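Local coordinates for protein ORF98 PTP-2 (Cydia pomonella granulosis virus, PDB 6I28) that probably acts as a dual-specificity protein phosphatase, removing phosphate from phosphotyrosine and phosphothreonine or phosphoserine, perhaps on MAP kinases, at residues Met8-Arg13 and Gly136-His141; Gly21-Asp26 and His103-Val108; Asp63-His68 and Glu83-Tyr88; Cys69-Lys74 and Glu144-Leu149; Leu114-Ile119 and Gln129-Val134. All coordinates share one frame; numbering follows the deposited sequence.

Contact 1. Residues Met8-Arg13 and Gly136-His141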
# COMPACT_ATOMS: atom_id res chain seq x y z
N MET A 8 4.09 18.95 7.00
CA MET A 8 2.76 18.44 7.40
C MET A 8 2.05 17.75 6.22
O MET A 8 0.81 17.78 6.10
CB MET A 8 1.90 19.58 7.94
CG MET A 8 1.94 20.83 7.11
SD MET A 8 0.96 20.71 5.61
CE MET A 8 1.90 21.70 4.46
N TYR A 9 2.82 17.11 5.34
CA TYR A 9 2.22 16.16 4.41
C TYR A 9 1.64 15.02 5.23
O TYR A 9 2.27 14.53 6.17
CB TYR A 9 3.25 15.70 3.37
CG TYR A 9 2.82 14.52 2.57
CD1 TYR A 9 1.83 14.60 1.60
CD2 TYR A 9 3.40 13.29 2.79
CE1 TYR A 9 1.44 13.45 0.88
CE2 TYR A 9 3.01 12.16 2.12
CZ TYR A 9 2.04 12.23 1.15
OH TYR A 9 1.66 11.08 0.47
N ASP A 10 0.41 14.61 4.90
CA ASP A 10 -0.33 13.66 5.71
C ASP A 10 0.01 12.25 5.24
O ASP A 10 -0.62 11.68 4.31
CB ASP A 10 -1.83 13.93 5.64
CG ASP A 10 -2.65 12.78 6.19
OD1 ASP A 10 -2.33 12.31 7.32
OD2 ASP A 10 -3.59 12.32 5.48
N ALA A 11 0.99 11.67 5.93
CA ALA A 11 1.38 10.28 5.80
C ALA A 11 1.89 9.79 7.15
O ALA A 11 2.41 10.56 7.97
CB ALA A 11 2.43 10.13 4.71
N THR A 12 1.78 8.49 7.34
CA THR A 12 2.06 7.85 8.62
C THR A 12 3.00 6.66 8.43
O THR A 12 2.83 5.87 7.49
CB THR A 12 0.75 7.38 9.25
OG1 THR A 12 -0.25 8.39 9.14
CG2 THR A 12 0.98 7.03 10.70
N ARG A 13 4.00 6.55 9.30
CA ARG A 13 4.81 5.35 9.31
C ARG A 13 4.00 4.20 9.85
O ARG A 13 3.48 4.29 10.98
CB ARG A 13 6.09 5.51 10.14
CG ARG A 13 6.97 4.24 10.02
CD ARG A 13 8.28 4.32 10.83
NE ARG A 13 9.35 5.10 10.20
CZ ARG A 13 10.11 4.66 9.21
NH1 ARG A 13 9.93 3.45 8.72
NH2 ARG A 13 11.08 5.41 8.72
N GLY A 136 -4.07 0.73 14.10
CA GLY A 136 -3.41 1.24 15.28
C GLY A 136 -2.39 2.33 15.01
O GLY A 136 -2.10 3.11 15.93
N LYS A 137 -1.82 2.40 13.80
CA LYS A 137 -0.88 3.47 13.48
C LYS A 137 -1.51 4.60 12.67
O LYS A 137 -1.08 5.75 12.80
CB LYS A 137 0.34 2.93 12.71
CG LYS A 137 0.96 1.64 13.28
CD LYS A 137 2.21 1.91 14.19
CE LYS A 137 2.97 0.61 14.52
NZ LYS A 137 4.41 0.68 14.10
N ARG A 138 -2.53 4.30 11.87
CA ARG A 138 -3.21 5.30 11.06
C ARG A 138 -4.63 4.81 10.89
O ARG A 138 -4.84 3.68 10.42
CB ARG A 138 -2.56 5.46 9.70
CG ARG A 138 -3.24 6.52 8.77
CD ARG A 138 -2.57 6.55 7.41
NE ARG A 138 -3.18 7.51 6.47
CZ ARG A 138 -2.97 8.83 6.47
NH1 ARG A 138 -2.15 9.37 7.37
NH2 ARG A 138 -3.57 9.62 5.58
N ALA A 139 -5.60 5.63 11.26
CA ALA A 139 -7.01 5.28 11.05
C ALA A 139 -7.24 5.10 9.56
O ALA A 139 -7.18 6.07 8.81
CB ALA A 139 -7.93 6.35 11.62
N VAL A 140 -7.48 3.88 9.11
CA VAL A 140 -7.77 3.59 7.71
C VAL A 140 -9.16 2.98 7.63
O VAL A 140 -9.73 2.53 8.64
CB VAL A 140 -6.70 2.65 7.11
CG1 VAL A 140 -5.36 3.31 7.12
CG2 VAL A 140 -6.66 1.35 7.96
N HIS A 141 -9.72 2.98 6.43
CA HIS A 141 -11.08 2.50 6.22
C HIS A 141 -11.22 2.05 4.76
O HIS A 141 -11.78 2.78 3.93
CB HIS A 141 -12.12 3.58 6.55
CG HIS A 141 -13.51 3.04 6.72
ND1 HIS A 141 -14.57 3.47 5.96
CD2 HIS A 141 -14.00 2.10 7.55
CE1 HIS A 141 -15.67 2.84 6.33
NE2 HIS A 141 -15.35 2.00 7.30
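Arg138 reaches across to Thr12 and Asp10 with its whole length. Its CB packs on Thr12 CB at 3.9 Å, and CG and CD run on beside Thr12 OG1. CG is anti to the backbone N (chi1 180°) and the chain runs extended from CG to NE, its guanidinium meeting Asp10 OD1 and OD2. NE is hydrogen-bonded to Gly107 O. At the tip NH1 serves two acceptors, Thr12 OG1 at 2.8 Å and Asp10 OD1 at 2.9 Å, while NH2 donates to Asp10 OD2 at 2.7 Å and also to Ala106 O. The salt bridge is therefore end-on and two-pronged; both oxygens lie near the guanidinium plane but are met from above the carboxylate plane, the two planes being 33° apart. This pins edge strand 11-13 of the central sheet to the turn leaving helix 127-137, beside the loop 103-108, which holds most of the phosphatase signature. Asp10 OD2 has a further partner in Tyr24 OH. Beside the salt bridge, Thr12 CG2 rests 3.2 Å from Lys137 O, and Lys137 CB lies 3.8 Å from Arg13 O.

Contact 2. Residues Gly21-Asp26 and His103-Val108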
# COMPACT_ATOMS: atom_id res chain seq x y z
N GLY A 21 -0.09 7.30 3.03
CA GLY A 21 -0.60 8.65 3.08
C GLY A 21 -1.43 9.02 1.89
O GLY A 21 -1.79 8.16 1.06
N GLY A 22 -1.73 10.31 1.80
CA GLY A 22 -2.59 10.80 0.74
C GLY A 22 -1.86 11.66 -0.27
O GLY A 22 -0.66 11.51 -0.47
N PHE A 23 -2.58 12.57 -0.89
CA PHE A 23 -2.01 13.57 -1.79
C PHE A 23 -3.04 14.67 -1.93
O PHE A 23 -4.21 14.41 -2.26
CB PHE A 23 -1.61 12.98 -3.17
CG PHE A 23 -1.04 14.04 -4.09
CD1 PHE A 23 0.19 14.62 -3.81
CD2 PHE A 23 -1.74 14.48 -5.21
CE1 PHE A 23 0.72 15.64 -4.60
CE2 PHE A 23 -1.22 15.49 -6.00
CZ PHE A 23 0.01 16.08 -5.67
N TYR A 24 -2.61 15.92 -1.72
CA TYR A 24 -3.54 17.05 -1.64
C TYR A 24 -3.08 18.20 -2.51
O TYR A 24 -3.57 19.32 -2.33
CB TYR A 24 -3.71 17.50 -0.19
CG TYR A 24 -3.97 16.35 0.73
CD1 TYR A 24 -5.26 15.93 1.00
CD2 TYR A 24 -2.91 15.64 1.28
CE1 TYR A 24 -5.50 14.84 1.82
CE2 TYR A 24 -3.14 14.55 2.09
CZ TYR A 24 -4.43 14.16 2.36
OH TYR A 24 -4.66 13.07 3.18
N GLY A 25 -2.20 17.93 -3.47
CA GLY A 25 -1.83 18.91 -4.47
C GLY A 25 -0.62 19.73 -4.12
O GLY A 25 -0.27 20.66 -4.88
N ASP A 26 0.02 19.45 -2.99
CA ASP A 26 1.26 20.11 -2.60
C ASP A 26 2.38 19.08 -2.74
O ASP A 26 2.70 18.32 -1.81
CB ASP A 26 1.17 20.68 -1.20
CG ASP A 26 2.42 21.43 -0.79
OD1 ASP A 26 3.45 21.38 -1.52
OD2 ASP A 26 2.40 22.05 0.27
N HIS A 103 0.78 5.77 -1.47
CA HIS A 103 -0.16 6.87 -1.32
C HIS A 103 -1.27 6.81 -2.36
O HIS A 103 -1.09 6.33 -3.49
CB HIS A 103 0.52 8.25 -1.40
CG HIS A 103 0.73 8.77 -2.80
ND1 HIS A 103 -0.17 9.57 -3.46
CD2 HIS A 103 1.77 8.60 -3.66
CE1 HIS A 103 0.30 9.87 -4.66
NE2 HIS A 103 1.48 9.29 -4.80
N CYS A 104 -2.42 7.35 -1.99
CA CYS A 104 -3.53 7.64 -2.88
C CYS A 104 -3.90 9.10 -2.68
O CYS A 104 -3.01 9.97 -2.65
CB CYS A 104 -4.68 6.66 -2.65
SG CYS A 104 -5.29 6.45 -0.99
N HIS A 105 -5.18 9.42 -2.57
CA HIS A 105 -5.59 10.80 -2.31
C HIS A 105 -5.85 11.08 -0.84
O HIS A 105 -5.45 12.12 -0.34
CB HIS A 105 -6.83 11.13 -3.15
CG HIS A 105 -6.49 11.49 -4.57
ND1 HIS A 105 -5.51 12.40 -4.89
CD2 HIS A 105 -6.95 11.03 -5.75
CE1 HIS A 105 -5.41 12.51 -6.20
NE2 HIS A 105 -6.28 11.69 -6.74
N ALA A 106 -6.49 10.15 -0.13
CA ALA A 106 -6.80 10.32 1.29
C ALA A 106 -5.97 9.44 2.20
O ALA A 106 -5.93 9.69 3.41
CB ALA A 106 -8.29 10.03 1.53
N GLY A 107 -5.25 8.48 1.65
CA GLY A 107 -4.49 7.57 2.47
C GLY A 107 -5.29 6.71 3.43
O GLY A 107 -4.74 6.31 4.46
N VAL A 108 -6.55 6.40 3.11
CA VAL A 108 -7.38 5.56 3.99
C VAL A 108 -7.96 4.34 3.30
O VAL A 108 -8.44 3.43 4.01
CB VAL A 108 -8.52 6.38 4.64
CG1 VAL A 108 -7.96 7.53 5.56
CG2 VAL A 108 -9.51 6.92 3.59
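The carbonyl oxygen of Gly21 is approached by three groups of 103-108: Cys104 N donates to it at 3.2 Å, His103 CA makes a CA-H...O contact with it, and Gly107 CA lies 3.1 Å away. Gly21 and His103 form a parallel bridge at the ends of two neighbouring sheet strands, beyond which the loops stay in contact. Two residues on, Phe23 N donates to His105 O at 3.0 Å with an N-H...O angle of 165°, although it comes from above the carbonyl plane. The same oxygen sits over one face of the Tyr24 ring, 3.5 Å from CE1. Gly22 and Gly107, lacking CB, let the two backbones come this close. His103 CG lies between its backbone N and carbonyl carbon (chi1 84°), and the ring's ND1 donates in plane to a lone pair of Cys104 O at 3.0 Å, while NE2 bonds to Ser44 OG. The sequence HCHAGVSRS from His103 to Ser111 matches the HCX5R signature of cysteine phosphatases, the phosphate-binding P-loop. Backbone bonds from 21-23 grip this loop and His103 ND1 holds the carbonyl of Cys104, so the start of the loop is probably restrained.

Contact 3. Residues Asp63-His68 and Glu83-Tyr88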
# COMPACT_ATOMS: atom_id res chain seq x y z
N ASP A 63 12.25 3.63 -8.92
CA ASP A 63 11.87 3.85 -7.53
C ASP A 63 10.57 4.60 -7.39
O ASP A 63 10.11 4.82 -6.24
CB ASP A 63 12.97 4.58 -6.74
CG ASP A 63 14.21 3.73 -6.53
OD1 ASP A 63 14.13 2.48 -6.62
OD2 ASP A 63 15.28 4.31 -6.31
N HIS A 64 9.86 4.84 -8.48
CA HIS A 64 8.53 5.44 -8.41
C HIS A 64 7.62 4.70 -9.37
O HIS A 64 7.83 4.74 -10.59
CB HIS A 64 8.58 6.92 -8.73
CG HIS A 64 7.32 7.65 -8.38
ND1 HIS A 64 7.25 9.02 -8.27
CD2 HIS A 64 6.07 7.18 -8.12
CE1 HIS A 64 6.02 9.36 -7.94
NE2 HIS A 64 5.29 8.26 -7.84
N LEU A 65 6.67 3.98 -8.82
CA LEU A 65 5.68 3.18 -9.52
C LEU A 65 4.31 3.82 -9.40
O LEU A 65 3.89 4.21 -8.32
CB LEU A 65 5.62 1.78 -8.90
CG LEU A 65 4.67 0.74 -9.50
CD1 LEU A 65 5.08 0.62 -10.96
CD2 LEU A 65 4.73 -0.61 -8.84
N HIS A 66 3.58 3.82 -10.50
CA HIS A 66 2.22 4.32 -10.58
C HIS A 66 1.32 3.23 -11.13
O HIS A 66 1.63 2.63 -12.15
CB HIS A 66 2.15 5.56 -11.51
CG HIS A 66 0.76 6.00 -11.84
ND1 HIS A 66 0.32 6.19 -13.13
CD2 HIS A 66 -0.30 6.27 -11.04
CE1 HIS A 66 -0.94 6.58 -13.12
NE2 HIS A 66 -1.34 6.62 -11.86
N VAL A 67 0.17 3.00 -10.49
CA VAL A 67 -0.93 2.27 -11.08
C VAL A 67 -2.15 3.19 -11.11
O VAL A 67 -2.59 3.66 -10.06
CB VAL A 67 -1.27 0.97 -10.31
CG1 VAL A 67 -2.50 0.34 -10.94
CG2 VAL A 67 -0.13 -0.01 -10.32
N HIS A 68 -2.69 3.43 -12.30
CA HIS A 68 -3.92 4.17 -12.43
C HIS A 68 -5.09 3.31 -11.97
O HIS A 68 -5.40 2.29 -12.60
CB HIS A 68 -4.13 4.58 -13.88
CG HIS A 68 -5.35 5.41 -14.10
ND1 HIS A 68 -6.61 4.86 -14.27
CD2 HIS A 68 -5.50 6.75 -14.21
CE1 HIS A 68 -7.48 5.84 -14.46
NE2 HIS A 68 -6.83 6.99 -14.44
N GLU A 83 -0.74 -8.52 -7.56
CA GLU A 83 0.45 -9.38 -7.56
C GLU A 83 1.70 -8.60 -7.96
O GLU A 83 2.71 -8.64 -7.26
CB GLU A 83 0.27 -10.59 -8.46
CG GLU A 83 1.45 -11.52 -8.41
CD GLU A 83 1.54 -12.30 -7.13
OE1 GLU A 83 0.53 -12.35 -6.40
OE2 GLU A 83 2.63 -12.89 -6.87
N MET A 84 1.62 -7.85 -9.06
CA MET A 84 2.74 -7.01 -9.47
C MET A 84 3.11 -6.01 -8.37
O MET A 84 4.28 -5.85 -8.01
CB MET A 84 2.38 -6.29 -10.78
CG MET A 84 3.46 -5.39 -11.38
SD MET A 84 3.50 -3.77 -10.54
CE MET A 84 2.04 -2.98 -11.23
N LEU A 85 2.11 -5.40 -7.74
CA LEU A 85 2.41 -4.43 -6.70
C LEU A 85 3.09 -5.09 -5.51
O LEU A 85 4.05 -4.57 -4.94
CB LEU A 85 1.11 -3.76 -6.25
CG LEU A 85 0.60 -2.70 -7.25
CD1 LEU A 85 -0.85 -2.39 -6.94
CD2 LEU A 85 1.47 -1.41 -7.22
N PHE A 86 2.55 -6.22 -5.06
CA PHE A 86 3.21 -6.96 -3.99
C PHE A 86 4.67 -7.27 -4.28
O PHE A 86 5.54 -7.06 -3.41
CB PHE A 86 2.47 -8.26 -3.66
CG PHE A 86 3.16 -9.05 -2.57
CD1 PHE A 86 2.94 -8.76 -1.24
CD2 PHE A 86 4.11 -10.00 -2.88
CE1 PHE A 86 3.60 -9.44 -0.28
CE2 PHE A 86 4.78 -10.66 -1.90
CZ PHE A 86 4.46 -10.42 -0.60
N ASN A 87 4.95 -7.78 -5.48
CA ASN A 87 6.31 -8.15 -5.85
C ASN A 87 7.20 -6.94 -5.93
O ASN A 87 8.36 -7.01 -5.51
CB ASN A 87 6.28 -8.89 -7.15
CG ASN A 87 5.75 -10.26 -6.99
OD1 ASN A 87 5.97 -10.90 -5.99
ND2 ASN A 87 5.03 -10.73 -7.99
N TYR A 88 6.68 -5.80 -6.39
CA TYR A 88 7.45 -4.57 -6.35
C TYR A 88 7.84 -4.19 -4.93
O TYR A 88 9.01 -3.94 -4.61
CB TYR A 88 6.66 -3.47 -7.01
CG TYR A 88 7.38 -2.16 -7.09
CD1 TYR A 88 8.29 -1.90 -8.13
CD2 TYR A 88 7.19 -1.17 -6.14
CE1 TYR A 88 8.91 -0.70 -8.18
CE2 TYR A 88 7.82 0.04 -6.21
CZ TYR A 88 8.68 0.29 -7.25
OH TYR A 88 9.30 1.52 -7.25
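Leu65 CD2 lies over one face of the Tyr88 ring, 3.7 Å from its centroid and 19° off the normal, a CH-pi contact displaced toward CG. The two side chains slide past each other in opposite directions, which also brings Leu65 CB to 3.8 Å from Tyr88 CZ. Leu65 CD2 also touches Met84 SD and, at 3.7 Å, Leu85 CD2. Val67 continues the row: its CG2 meets Leu85 CD2 at 3.8 Å and Met84 CE at 3.8 Å, tip to tip in each case. Met84 is bent at chi2 and chi3, and chi3 (-75°) swings CE toward the valine. In the next shell, Tyr88 OH is hydrogen-bonded to Gly62 O, which anchors the far end of the ring just ahead of the strand, while Leu85 also packs on Val43 and Leu114. Strand 64-68 and helix 82-95 run nearly antiparallel here, at 165°, with short-segment axes 10.8 Å apart. The helix links the parallel strands 64-68 and 100-103 of the mixed sheet, a beta-alpha-beta crossover, as in the alpha/beta core of the dual-specificity phosphatases.

Contact 4. Residues Cys69-Lys74 and Glu144-Leu149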
# COMPACT_ATOMS: atom_id res chain seq x y z
N CYS A 69 -5.75 3.72 -10.89
CA CYS A 69 -6.86 2.93 -10.37
C CYS A 69 -7.80 3.85 -9.61
O CYS A 69 -7.37 4.79 -8.94
CB CYS A 69 -6.42 1.80 -9.42
SG CYS A 69 -5.24 2.35 -8.10
N GLU A 70 -9.08 3.54 -9.70
CA GLU A 70 -10.14 4.24 -9.00
C GLU A 70 -10.49 3.50 -7.71
O GLU A 70 -10.12 2.34 -7.51
CB GLU A 70 -11.38 4.36 -9.89
CG GLU A 70 -11.17 5.35 -11.00
CD GLU A 70 -12.26 5.26 -12.01
OE1 GLU A 70 -13.41 5.01 -11.59
OE2 GLU A 70 -11.99 5.43 -13.21
N ASP A 71 -11.18 4.21 -6.82
CA ASP A 71 -11.76 3.63 -5.61
C ASP A 71 -13.25 3.54 -5.93
O ASP A 71 -14.04 4.45 -5.66
CB ASP A 71 -11.43 4.44 -4.37
CG ASP A 71 -11.86 3.74 -3.11
OD1 ASP A 71 -12.76 2.87 -3.17
OD2 ASP A 71 -11.32 4.08 -2.05
N ASP A 72 -13.62 2.45 -6.57
CA ASP A 72 -14.96 2.33 -7.10
C ASP A 72 -15.18 0.85 -7.29
O ASP A 72 -14.34 0.17 -7.90
CB ASP A 72 -15.13 3.11 -8.40
CG ASP A 72 -16.58 3.39 -8.72
OD1 ASP A 72 -17.01 4.58 -8.74
OD2 ASP A 72 -17.31 2.41 -8.92
N ALA A 73 -16.32 0.35 -6.81
CA ALA A 73 -16.64 -1.07 -6.85
C ALA A 73 -16.52 -1.59 -8.28
O ALA A 73 -16.53 -2.79 -8.55
CB ALA A 73 -18.04 -1.36 -6.33
N LYS A 74 -16.35 -0.68 -9.21
CA LYS A 74 -16.36 -1.01 -10.64
C LYS A 74 -14.96 -1.16 -11.21
O LYS A 74 -14.81 -1.90 -12.18
CB LYS A 74 -17.08 0.00 -11.39
CG LYS A 74 -18.52 -0.23 -11.21
CD LYS A 74 -19.03 0.16 -12.47
CE LYS A 74 -19.53 1.56 -12.18
NZ LYS A 74 -20.93 1.36 -12.05
N GLU A 144 -15.63 -1.27 1.02
CA GLU A 144 -16.11 -2.63 1.19
C GLU A 144 -15.55 -3.58 0.14
O GLU A 144 -15.17 -4.72 0.46
CB GLU A 144 -17.64 -2.68 1.16
CG GLU A 144 -18.28 -2.54 2.52
CD GLU A 144 -19.79 -2.75 2.49
OE1 GLU A 144 -20.51 -1.92 3.11
OE2 GLU A 144 -20.26 -3.73 1.86
N HIS A 145 -15.49 -3.15 -1.12
CA HIS A 145 -15.01 -4.08 -2.15
C HIS A 145 -13.52 -4.38 -2.00
O HIS A 145 -13.06 -5.46 -2.40
CB HIS A 145 -15.33 -3.58 -3.56
CG HIS A 145 -14.53 -2.40 -3.99
ND1 HIS A 145 -14.79 -1.11 -3.54
CD2 HIS A 145 -13.51 -2.28 -4.88
CE1 HIS A 145 -13.96 -0.27 -4.11
NE2 HIS A 145 -13.16 -0.95 -4.91
N PHE A 146 -12.74 -3.46 -1.44
CA PHE A 146 -11.35 -3.79 -1.14
C PHE A 146 -11.26 -4.78 0.03
O PHE A 146 -10.37 -5.62 0.06
CB PHE A 146 -10.51 -2.56 -0.82
CG PHE A 146 -10.27 -1.67 -1.98
CD1 PHE A 146 -10.00 -2.19 -3.24
CD2 PHE A 146 -10.25 -0.31 -1.83
CE1 PHE A 146 -9.84 -1.34 -4.31
CE2 PHE A 146 -10.03 0.54 -2.92
CZ PHE A 146 -9.80 0.00 -4.15
N VAL A 147 -12.16 -4.65 1.02
CA VAL A 147 -12.21 -5.62 2.12
C VAL A 147 -12.50 -7.01 1.59
O VAL A 147 -11.86 -7.99 1.99
CB VAL A 147 -13.24 -5.18 3.17
CG1 VAL A 147 -13.44 -6.30 4.21
CG2 VAL A 147 -12.84 -3.89 3.85
N GLU A 148 -13.46 -7.13 0.67
CA GLU A 148 -13.73 -8.46 0.12
C GLU A 148 -12.56 -8.94 -0.75
O GLU A 148 -12.25 -10.13 -0.76
CB GLU A 148 -15.04 -8.44 -0.68
CG GLU A 148 -16.29 -8.26 0.18
CD GLU A 148 -16.42 -9.29 1.33
OE1 GLU A 148 -16.30 -10.52 1.08
OE2 GLU A 148 -16.65 -8.86 2.49
N LEU A 149 -11.89 -8.04 -1.46
CA LEU A 149 -10.72 -8.44 -2.25
C LEU A 149 -9.68 -9.11 -1.39
O LEU A 149 -9.17 -10.19 -1.74
CB LEU A 149 -10.13 -7.22 -2.95
CG LEU A 149 -8.76 -7.34 -3.59
CD1 LEU A 149 -8.82 -8.18 -4.79
CD2 LEU A 149 -8.24 -5.97 -4.01
O HOH W 1 -11.64 0.02 -7.09
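This is a small surface contact, 204 Å² in all, in which the loop after strand 64-68 leans on the first turn of helix 144-151 through His145 and Phe146. Ala73 CA sits over the centre of the His145 ring, 3.7 Å from its centroid and 6° off the normal, in a CH-pi contact. His145 CG stands between the backbone N and the carbonyl carbon (chi1 70°), and the ring beyond it turns one face to Ala73. A water joins the two sides: it lies 2.8 Å from His145 NE2, hydrogen-bonds Glu70 O at 2.8 Å and accepts from Asp72 N at 3.2 Å. Asp71 OD1 comes to the edge of the imidazole, 3.5 Å from CE1, and is 3.6 Å from Phe146 CE2. Asp71 is held from beyond the contact, OD1 by Ser143 OG and OD2 by Ser109 OG. In dual-specificity phosphatases this loop carries the general-acid aspartate, so Asp71 probably borders the active site. Cys69 packs on Ala77 of helix 77-80, Asp71 on Arg110 of helix 110-123, and Phe146 on both helices.

Contact 5. Residues Leu114-Ile119 and Gln129-Val134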
# COMPACT_ATOMS: atom_id res chain seq x y z
N LEU A 114 -3.35 -1.82 -0.17
CA LEU A 114 -2.08 -2.47 -0.52
C LEU A 114 -1.18 -2.69 0.68
O LEU A 114 -0.50 -3.74 0.75
CB LEU A 114 -1.34 -1.66 -1.59
CG LEU A 114 0.02 -2.16 -2.10
CD1 LEU A 114 -0.11 -3.56 -2.64
CD2 LEU A 114 0.60 -1.20 -3.15
N ALA A 115 -1.10 -1.72 1.60
CA ALA A 115 -0.29 -1.90 2.80
C ALA A 115 -0.78 -3.08 3.62
O ALA A 115 0.02 -3.93 4.04
CB ALA A 115 -0.31 -0.62 3.62
N ILE A 116 -2.10 -3.21 3.78
CA ILE A 116 -2.67 -4.28 4.58
C ILE A 116 -2.35 -5.61 3.91
O ILE A 116 -1.99 -6.57 4.58
CB ILE A 116 -4.18 -4.07 4.77
CG1 ILE A 116 -4.49 -2.89 5.70
CG2 ILE A 116 -4.88 -5.37 5.29
CD1 ILE A 116 -5.99 -2.57 5.92
N TYR A 117 -2.44 -5.66 2.59
CA TYR A 117 -2.19 -6.91 1.88
C TYR A 117 -0.72 -7.31 1.97
O TYR A 117 -0.40 -8.49 2.20
CB TYR A 117 -2.56 -6.76 0.41
CG TYR A 117 -2.28 -8.03 -0.40
CD1 TYR A 117 -2.85 -9.21 -0.08
CD2 TYR A 117 -1.41 -8.01 -1.47
CE1 TYR A 117 -2.60 -10.39 -0.82
CE2 TYR A 117 -1.13 -9.13 -2.22
CZ TYR A 117 -1.71 -10.33 -1.91
OH TYR A 117 -1.45 -11.49 -2.63
N TYR A 118 0.19 -6.34 1.81
CA TYR A 118 1.58 -6.63 2.05
C TYR A 118 1.83 -7.22 3.41
O TYR A 118 2.58 -8.19 3.52
CB TYR A 118 2.45 -5.40 1.81
CG TYR A 118 3.90 -5.70 1.93
CD1 TYR A 118 4.57 -6.25 0.85
CD2 TYR A 118 4.62 -5.52 3.12
CE1 TYR A 118 5.87 -6.57 0.91
CE2 TYR A 118 6.01 -5.82 3.16
CZ TYR A 118 6.60 -6.38 2.05
OH TYR A 118 7.93 -6.75 2.00
N ILE A 119 1.15 -6.72 4.46
CA ILE A 119 1.36 -7.26 5.80
C ILE A 119 0.70 -8.63 5.97
O ILE A 119 1.28 -9.53 6.59
CB ILE A 119 0.85 -6.20 6.81
CG1 ILE A 119 1.80 -4.97 6.79
CG2 ILE A 119 0.70 -6.77 8.23
CD1 ILE A 119 1.40 -3.87 7.71
N GLN A 129 -6.62 -9.21 11.40
CA GLN A 129 -5.39 -9.00 12.15
C GLN A 129 -4.51 -7.93 11.51
O GLN A 129 -3.95 -7.06 12.19
CB GLN A 129 -4.61 -10.30 12.27
CG GLN A 129 -3.58 -10.27 13.38
CD GLN A 129 -2.89 -11.59 13.56
OE1 GLN A 129 -3.45 -12.65 13.28
NE2 GLN A 129 -1.64 -11.54 14.00
N ALA A 130 -4.30 -8.01 10.19
CA ALA A 130 -3.49 -6.99 9.57
C ALA A 130 -4.16 -5.63 9.62
O ALA A 130 -3.48 -4.61 9.73
CB ALA A 130 -3.19 -7.38 8.12
N PHE A 131 -5.49 -5.58 9.46
CA PHE A 131 -6.17 -4.30 9.46
C PHE A 131 -5.99 -3.63 10.82
O PHE A 131 -5.65 -2.46 10.91
CB PHE A 131 -7.64 -4.48 9.11
CG PHE A 131 -8.50 -3.31 9.51
CD1 PHE A 131 -8.54 -2.14 8.79
CD2 PHE A 131 -9.29 -3.40 10.64
CE1 PHE A 131 -9.34 -1.08 9.20
CE2 PHE A 131 -10.08 -2.33 11.05
CZ PHE A 131 -10.11 -1.19 10.36
N GLN A 132 -6.24 -4.37 11.91
CA GLN A 132 -6.05 -3.76 13.22
C GLN A 132 -4.62 -3.27 13.43
O GLN A 132 -4.43 -2.19 13.99
CB GLN A 132 -6.47 -4.73 14.33
CG GLN A 132 -7.94 -5.17 14.25
CD GLN A 132 -8.95 -4.08 14.69
OE1 GLN A 132 -10.12 -4.09 14.29
NE2 GLN A 132 -8.49 -3.13 15.49
N TYR A 133 -3.61 -4.02 12.99
CA TYR A 133 -2.24 -3.53 13.14
C TYR A 133 -2.07 -2.18 12.44
O TYR A 133 -1.58 -1.21 13.03
CB TYR A 133 -1.21 -4.55 12.61
CG TYR A 133 0.22 -4.07 12.84
CD1 TYR A 133 0.90 -4.32 14.03
CD2 TYR A 133 0.87 -3.30 11.86
CE1 TYR A 133 2.18 -3.84 14.26
CE2 TYR A 133 2.17 -2.81 12.07
CZ TYR A 133 2.82 -3.09 13.27
OH TYR A 133 4.11 -2.60 13.47
N VAL A 134 -2.46 -2.11 11.16
CA VAL A 134 -2.32 -0.86 10.44
C VAL A 134 -3.16 0.25 11.06
O VAL A 134 -2.72 1.40 11.15
CB VAL A 134 -2.67 -1.03 8.94
CG1 VAL A 134 -2.77 0.34 8.34
CG2 VAL A 134 -1.68 -1.96 8.31
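Helices 110-123 and 127-137 follow one another in the chain and form a packed helical pair, joined here by Ile116 and Ile119 on one side and Ala130, Phe131 and Val134 on the other. Their short segments are inclined at 122° with axes 8.9 Å apart. The small Ala130 lets the backbones draw in: its CA is 5.7 Å from that of Ile116, and its CB is touched by both Ile116 CG2 and Ile119 CG2, each at 3.9 Å. Helix 110-123 begins at the arginine that ends the phosphatase signature, and the pair forms part of the helical layer of the catalytic domain. Val134 CG2 then receives Ile119 CD1 at 3.7 Å and Ile116 CG1 at 3.9 Å, the side chains crossing at a slant. Ile116 is extended at chi2 (178°), which carries CD1 to the edge of the Phe131 ring, 3.9 Å from CD1 of that ring; the two side chains lie side by side and point the same way. At the margin Ile119 CD1 approaches Tyr133 CD2, at 4.2 Å.

From the N terminus, segment 8-13 opens the outermost loop, which contact 1 closes only at 136-141; contacts 2, 3 and 5 all fall within it. Contact 2 ties the ends of strands 18-21 and 100-103, and encloses contact 3, which sets helix 82-95 on strand 64-68. Contact 4 begins directly after that strand and closes last, at 144-149, so it crosses contacts 1, 2 and 3 and encloses contact 5. Contact 5 opens after contacts 2 and 3 have closed. Contacts 1 and 2 touch through Tyr9 with Gly22 and Asp10 with Tyr24; contacts 3 and 5 meet through Phe86 and Tyr118; Val140 joins contact 1 to contact 5.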